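Local atomic coordinates of 2-keto-3-deoxy-D-arabinonate dehydratase (Sulfolobus solfataricus, PDB entry 2Q18), a protein that catalyses the metal-dependent dehydration of 2-dehydro-3-deoxy-D-arabinonate to 2,5-dioxopentanoate, a step of a pentose oxidation pathway leading to 2-oxoglutarate. Residues Ile51-Gln54 / Ser55-Ser59; Arg5-Arg9 / Gly10-Ser14. All coordinates share one frame; numbering follows the deposited sequence.

Contact 1. Residues Ile51-Gln54 / Ser55-Ser59; sequences IDYQ and SLLKS
D52 is the N-cap of helix 53-59, its carboxylate taking both N and OG of S55. Followed outward, the D52 side chain has CB 3.9 Å from S55 CB, and with CG anti to the backbone N (chi1 -167°) CG comes to 3.1 Å from S55 OG. At the tip, OD1 accepts the backbone N of S55 at 3.3 Å, while OD2 accepts OG of the same serine at 2.7 Å. Both donors stand well above the carboxylate plane, so S55 grips the two oxygens over a face of the group. The backbone carbonyl of D52 adds the first helical bond, its O taking N of L56 at 2.9 Å, and O of Y53 takes N of L57 next. K58 N to Q54 O is longer and more bent, with an angle of 144° at the hydrogen.

On another side of the helix Y53 and L57 pack one turn apart, the phenol ring also meeting F4 and V193 while L57 touches P192. L57 brings both methyls to the ring: CD2 lies nearest CE1 of Y53, and CD1 sits over the face toward its rim, 3.6 Å from Y53 CZ, in a CH-pi contact.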
ATOM      1  N   ILE A  51      19.387 -23.831  -1.028  1.00 33.68           N
ATOM      2  CA  ILE A  51      19.787 -22.719  -0.172  1.00 33.62           C
ATOM      3  C   ILE A  51      20.883 -23.244   0.748  1.00 34.20           C
ATOM      4  O   ILE A  51      20.619 -24.001   1.691  1.00 34.94           O
ATOM      5  CB  ILE A  51      18.601 -22.118   0.648  1.00 33.68           C
ATOM      6  CG1 ILE A  51      17.436 -21.705  -0.271  1.00 33.06           C
ATOM      7  CG2 ILE A  51      19.073 -20.945   1.517  1.00 32.52           C
ATOM      8  CD1 ILE A  51      17.793 -20.701  -1.366  1.00 35.40           C
ATOM      9  N   ASP A  52      22.115 -22.855   0.451  1.00 33.89           N
ATOM     10  CA  ASP A  52      23.272 -23.359   1.171  1.00 33.62           C
ATOM     11  C   ASP A  52      23.576 -22.455   2.363  1.00 32.75           C
ATOM     12  O   ASP A  52      24.371 -21.518   2.267  1.00 32.41           O
ATOM     13  CB  ASP A  52      24.474 -23.478   0.225  1.00 34.20           C
ATOM     14  CG  ASP A  52      25.626 -24.278   0.824  1.00 36.62           C
ATOM     15  OD1 ASP A  52      25.630 -24.552   2.048  1.00 36.47           O
ATOM     16  OD2 ASP A  52      26.547 -24.622   0.057  1.00 39.63           O
ATOM     17  N   TYR A  53      22.925 -22.760   3.483  1.00 32.06           N
ATOM     18  CA  TYR A  53      23.035 -21.982   4.718  1.00 32.40           C
ATOM     19  C   TYR A  53      24.478 -21.869   5.228  1.00 32.34           C
ATOM     20  O   TYR A  53      24.942 -20.771   5.551  1.00 31.29           O
ATOM     21  CB  TYR A  53      22.113 -22.587   5.781  1.00 31.47           C
ATOM     22  CG  TYR A  53      22.324 -22.098   7.199  1.00 32.19           C
ATOM     23  CD1 TYR A  53      22.012 -20.783   7.566  1.00 29.27           C
ATOM     24  CD2 TYR A  53      22.809 -22.962   8.185  1.00 30.92           C
ATOM     25  CE1 TYR A  53      22.195 -20.341   8.877  1.00 29.74           C
ATOM     26  CE2 TYR A  53      22.991 -22.532   9.497  1.00 31.27           C
ATOM     27  CZ  TYR A  53      22.680 -21.222   9.836  1.00 31.22           C
ATOM     28  OH  TYR A  53      22.864 -20.797  11.133  1.00 30.96           O
ATOM     29  N   GLN A  54      25.185 -22.998   5.279  1.00 33.00           N
ATOM     30  CA  GLN A  54      26.582 -23.010   5.732  1.00 33.62           C
ATOM     31  C   GLN A  54      27.483 -22.141   4.861  1.00 32.97           C
ATOM     32  O   GLN A  54      28.339 -21.433   5.384  1.00 33.67           O
ATOM     33  CB  GLN A  54      27.135 -24.437   5.834  1.00 34.60           C
ATOM     34  CG  GLN A  54      26.489 -25.299   6.928  1.00 37.27           C
ATOM     35  CD  GLN A  54      26.675 -24.750   8.345  1.00 40.52           C
ATOM     36  OE1 GLN A  54      25.845 -24.995   9.220  1.00 43.03           O
ATOM     37  NE2 GLN A  54      27.764 -24.018   8.575  1.00 39.72           N
ATOM     38  N   SER A  55      27.275 -22.178   3.543  1.00 32.74           N
ATOM     39  CA  SER A  55      28.012 -21.307   2.622  1.00 33.30           C
ATOM     40  C   SER A  55      27.684 -19.833   2.817  1.00 32.55           C
ATOM     41  O   SER A  55      28.581 -18.991   2.756  1.00 33.18           O
ATOM     42  CB  SER A  55      27.765 -21.688   1.163  1.00 33.48           C
ATOM     43  OG  SER A  55      28.438 -22.885   0.830  1.00 38.49           O
ATOM     44  N   LEU A  56      26.403 -19.524   3.031  1.00 31.47           N
ATOM     45  CA  LEU A  56      25.977 -18.146   3.313  1.00 30.56           C
ATOM     46  C   LEU A  56      26.666 -17.594   4.554  1.00 28.86           C
ATOM     47  O   LEU A  56      27.091 -16.443   4.562  1.00 29.94           O
ATOM     48  CB  LEU A  56      24.453 -18.044   3.480  1.00 29.96           C
ATOM     49  CG  LEU A  56      23.571 -17.969   2.233  1.00 31.58           C
ATOM     50  CD1 LEU A  56      22.098 -17.990   2.643  1.00 30.30           C
ATOM     51  CD2 LEU A  56      23.875 -16.729   1.392  1.00 28.43           C
ATOM     52  N   LEU A  57      26.772 -18.416   5.592  1.00 28.08           N
ATOM     53  CA  LEU A  57      27.481 -18.037   6.817  1.00 28.99           C
ATOM     54  C   LEU A  57      28.942 -17.671   6.551  1.00 29.81           C
ATOM     55  O   LEU A  57      29.447 -16.687   7.098  1.00 30.34           O
ATOM     56  CB  LEU A  57      27.410 -19.160   7.858  1.00 28.61           C
ATOM     57  CG  LEU A  57      26.055 -19.553   8.459  1.00 29.75           C
ATOM     58  CD1 LEU A  57      26.238 -20.709   9.424  1.00 27.99           C
ATOM     59  CD2 LEU A  57      25.370 -18.371   9.152  1.00 29.58           C
ATOM     60  N   LYS A  58      29.604 -18.452   5.698  1.00 30.56           N
ATOM     61  CA  LYS A  58      31.038 -18.283   5.432  1.00 31.14           C
ATOM     62  C   LYS A  58      31.330 -17.244   4.357  1.00 30.31           C
ATOM     63  O   LYS A  58      32.241 -16.429   4.508  1.00 30.39           O
ATOM     64  CB  LYS A  58      31.673 -19.622   5.040  1.00 31.77           C
ATOM     65  CG  LYS A  58      31.756 -20.623   6.177  1.00 36.53           C
ATOM     66  CD  LYS A  58      31.948 -22.043   5.655  1.00 44.08           C
ATOM     67  CE  LYS A  58      31.801 -23.056   6.788  1.00 49.01           C
ATOM     68  NZ  LYS A  58      31.593 -24.453   6.299  1.00 51.49           N
ATOM     69  N   SER A  59      30.554 -17.279   3.278  1.00 29.86           N
ATOM     70  CA  SER A  59      30.818 -16.453   2.102  1.00 30.02           C
ATOM     71  C   SER A  59      29.880 -15.249   1.932  1.00 29.81           C
ATOM     72  O   SER A  59      30.096 -14.420   1.043  1.00 28.34           O
ATOM     73  CB  SER A  59      30.806 -17.321   0.841  1.00 31.35           C
ATOM     74  OG  SER A  59      31.742 -18.379   0.954  1.00 33.16           O
TER

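Contact 2. Residues Arg5-Arg9 / Gly10-Ser14; sequences RVVKR and GYYIS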
ATOM      1  N   ARG A   5      17.749 -14.209   7.056  1.00 23.43           N
ATOM      2  CA  ARG A   5      17.152 -13.452   5.965  1.00 23.09           C
ATOM      3  C   ARG A   5      18.220 -13.081   4.949  1.00 23.35           C
ATOM      4  O   ARG A   5      19.363 -12.766   5.309  1.00 22.54           O
ATOM      5  CB  ARG A   5      16.444 -12.197   6.503  1.00 22.45           C
ATOM      6  CG  ARG A   5      15.568 -11.452   5.483  1.00 22.40           C
ATOM      7  CD  ARG A   5      14.785 -10.308   6.137  1.00 22.38           C
ATOM      8  NE  ARG A   5      15.666  -9.298   6.723  1.00 21.76           N
ATOM      9  CZ  ARG A   5      15.305  -8.051   7.006  1.00 23.45           C
ATOM     10  NH1 ARG A   5      14.067  -7.635   6.762  1.00 22.86           N
ATOM     11  NH2 ARG A   5      16.186  -7.214   7.535  1.00 22.09           N
ATOM     12  N   VAL A   6      17.841 -13.145   3.676  1.00 23.21           N
ATOM     13  CA  VAL A   6      18.706 -12.718   2.587  1.00 23.44           C
ATOM     14  C   VAL A   6      18.059 -11.560   1.844  1.00 24.72           C
ATOM     15  O   VAL A   6      16.833 -11.400   1.865  1.00 24.07           O
ATOM     16  CB  VAL A   6      19.022 -13.876   1.580  1.00 24.07           C
ATOM     17  CG1 VAL A   6      19.586 -15.094   2.310  1.00 22.40           C
ATOM     18  CG2 VAL A   6      17.783 -14.263   0.758  1.00 23.45           C
ATOM     19  N   VAL A   7      18.893 -10.749   1.202  1.00 25.04           N
ATOM     20  CA  VAL A   7      18.423  -9.756   0.249  1.00 26.40           C
ATOM     21  C   VAL A   7      18.773 -10.266  -1.154  1.00 27.18           C
ATOM     22  O   VAL A   7      19.874 -10.775  -1.389  1.00 27.17           O
ATOM     23  CB  VAL A   7      18.980  -8.326   0.556  1.00 26.99           C
ATOM     24  CG1 VAL A   7      20.512  -8.280   0.472  1.00 27.95           C
ATOM     25  CG2 VAL A   7      18.346  -7.275  -0.358  1.00 26.77           C
ATOM     26  N   LYS A   8      17.810 -10.165  -2.065  1.00 27.05           N
ATOM     27  CA  LYS A   8      17.925 -10.727  -3.404  1.00 27.01           C
ATOM     28  C   LYS A   8      17.256  -9.764  -4.372  1.00 28.24           C
ATOM     29  O   LYS A   8      16.052  -9.508  -4.272  1.00 27.06           O
ATOM     30  CB  LYS A   8      17.234 -12.095  -3.449  1.00 26.12           C
ATOM     31  CG  LYS A   8      17.226 -12.786  -4.807  1.00 26.90           C
ATOM     32  CD  LYS A   8      16.315 -14.003  -4.760  1.00 26.58           C
ATOM     33  CE  LYS A   8      16.553 -14.946  -5.919  1.00 28.33           C
ATOM     34  NZ  LYS A   8      15.699 -16.160  -5.774  1.00 30.01           N
ATOM     35  N   ARG A   9      18.049  -9.216  -5.293  1.00 29.53           N
ATOM     36  CA  ARG A   9      17.567  -8.245  -6.278  1.00 31.06           C
ATOM     37  C   ARG A   9      16.718  -7.148  -5.623  1.00 31.14           C
ATOM     38  O   ARG A   9      15.688  -6.737  -6.162  1.00 32.28           O
ATOM     39  CB  ARG A   9      16.780  -8.953  -7.390  1.00 30.98           C
ATOM     40  CG  ARG A   9      17.500 -10.157  -8.012  1.00 32.67           C
ATOM     41  CD  ARG A   9      16.574 -10.922  -8.947  1.00 33.50           C
ATOM     42  NE  ARG A   9      16.033 -10.049  -9.989  1.00 40.11           N
ATOM     43  CZ  ARG A   9      16.495  -9.984 -11.237  1.00 41.58           C
ATOM     44  NH1 ARG A   9      15.937  -9.144 -12.101  1.00 41.50           N
ATOM     45  NH2 ARG A   9      17.503 -10.763 -11.623  1.00 39.78           N
ATOM     46  N   GLY A  10      17.143  -6.692  -4.448  1.00 31.06           N
ATOM     47  CA  GLY A  10      16.454  -5.606  -3.755  1.00 31.41           C
ATOM     48  C   GLY A  10      15.289  -5.988  -2.851  1.00 31.12           C
ATOM     49  O   GLY A  10      14.775  -5.134  -2.129  1.00 32.44           O
ATOM     50  N   TYR A  11      14.862  -7.252  -2.886  1.00 30.06           N
ATOM     51  CA  TYR A  11      13.809  -7.737  -1.980  1.00 28.74           C
ATOM     52  C   TYR A  11      14.331  -8.773  -0.980  1.00 28.23           C
ATOM     53  O   TYR A  11      15.402  -9.352  -1.175  1.00 27.97           O
ATOM     54  CB  TYR A  11      12.586  -8.275  -2.755  1.00 28.38           C
ATOM     55  CG  TYR A  11      12.886  -9.363  -3.767  1.00 29.17           C
ATOM     56  CD1 TYR A  11      13.058  -9.056  -5.119  1.00 28.43           C
ATOM     57  CD2 TYR A  11      12.980 -10.702  -3.381  1.00 28.66           C
ATOM     58  CE1 TYR A  11      13.330 -10.055  -6.058  1.00 28.50           C
ATOM     59  CE2 TYR A  11      13.257 -11.708  -4.314  1.00 26.84           C
ATOM     60  CZ  TYR A  11      13.427 -11.377  -5.646  1.00 27.32           C
ATOM     61  OH  TYR A  11      13.696 -12.367  -6.573  1.00 27.38           O
ATOM     62  N   TYR A  12      13.564  -9.001   0.083  1.00 27.02           N
ATOM     63  CA  TYR A  12      13.957  -9.921   1.147  1.00 27.40           C
ATOM     64  C   TYR A  12      13.265 -11.264   1.030  1.00 26.67           C
ATOM     65  O   TYR A  12      12.112 -11.345   0.598  1.00 25.52           O
ATOM     66  CB  TYR A  12      13.625  -9.342   2.522  1.00 27.94           C
ATOM     67  CG  TYR A  12      14.427  -8.129   2.935  1.00 30.21           C
ATOM     68  CD1 TYR A  12      13.793  -6.914   3.200  1.00 33.42           C
ATOM     69  CD2 TYR A  12      15.814  -8.198   3.084  1.00 27.95           C
ATOM     70  CE1 TYR A  12      14.526  -5.790   3.596  1.00 34.74           C
ATOM     71  CE2 TYR A  12      16.554  -7.087   3.475  1.00 30.42           C
ATOM     72  CZ  TYR A  12      15.907  -5.887   3.727  1.00 33.44           C
ATOM     73  OH  TYR A  12      16.636  -4.783   4.117  1.00 34.85           O
ATOM     74  N   ILE A  13      13.979 -12.317   1.421  1.00 25.68           N
ATOM     75  CA  ILE A  13      13.377 -13.626   1.646  1.00 25.13           C
ATOM     76  C   ILE A  13      13.867 -14.151   2.992  1.00 25.85           C
ATOM     77  O   ILE A  13      15.073 -14.130   3.278  1.00 24.86           O
ATOM     78  CB  ILE A  13      13.705 -14.652   0.530  1.00 25.51           C
ATOM     79  CG1 ILE A  13      13.344 -14.099  -0.854  1.00 24.61           C
ATOM     80  CG2 ILE A  13      12.954 -15.973   0.783  1.00 24.06           C
ATOM     81  CD1 ILE A  13      13.872 -14.938  -2.023  1.00 24.81           C
ATOM     82  N   SER A  14      12.929 -14.604   3.819  1.00 24.99           N
ATOM     83  CA  SER A  14      13.264 -15.191   5.107  1.00 25.38           C
ATOM     84  C   SER A  14      13.240 -16.708   5.054  1.00 26.34           C
ATOM     85  O   SER A  14      12.401 -17.308   4.376  1.00 25.47           O
ATOM     86  CB  SER A  14      12.321 -14.684   6.198  1.00 25.73           C
ATOM     87  OG  SER A  14      12.654 -13.357   6.557  1.00 23.86           O
TER
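K8 N donates to Y11 O at 2.7 Å, and Y11 N returns a bond to K8 O. V6 and I13 likewise exchange two backbone bonds, each 3.0 Å between N and O. Beside them R5 lays its guanidinium flat on the Y12 ring in a cation-pi stack, the two planes only 10° apart and R5 CZ 3.8 Å from the ring centroid. CG of R5 stands anti to the backbone N (chi1 -170°), and a bend at chi3 swings the head over the ring, with NH1 above CD1 and CE1. The same head bonds beyond the hairpin, NE to the carbonyl of K69 and NH2 in a salt bridge to D72, so its rotation is fixed from several directions. With an alanine here the Y12 ring would probably lose the cation on its face, and the D72 carboxylate this partner.

Strands 2-8 and 11-17 form a tight beta hairpin closed by a type I' turn from K8 to Y11. Within the turn, a side chain on G10 would collide with the R9 carbonyl.

K8 O also lies beneath the Y11 ring, 3.1 Å from Y11 CD1. The K8 and Y11 side chains run side by side, CD of K8 reaching OH of Y11 at 3.6 Å, and both polar ends converge on D27 of the second subunit: K8 NZ by a salt bridge, Y11 OH by a hydrogen bond. On this face K8 CD also packs 3.8 Å from I13 CD1. On the face carrying R5 and Y12, CB of V7 approaches Y12 CE2 at 4.0 Å.

How the contacts relate
The two contacts lie about 14 Å apart, centre to centre, in series along the chain, the 5-14 hairpin closing before the 51-59 helix start opens. They meet where L56 CD1 of contact 1 packs 3.8 Å from V6 CG1 of contact 2, so the helix rests on the hairpin face that carries V6. Strand 2-8 and helix 53-59 are joined through F4, which I51, Y53 and L56 touch. Each also reaches the second subunit, contact 1 by packing I51 on its D46 and contact 2 at the turn end, where R9 and Y11 pack on L44 of that subunit. Both are about 20 Å from the chain centre, away from the magnesium ligands E143, E145 and D164.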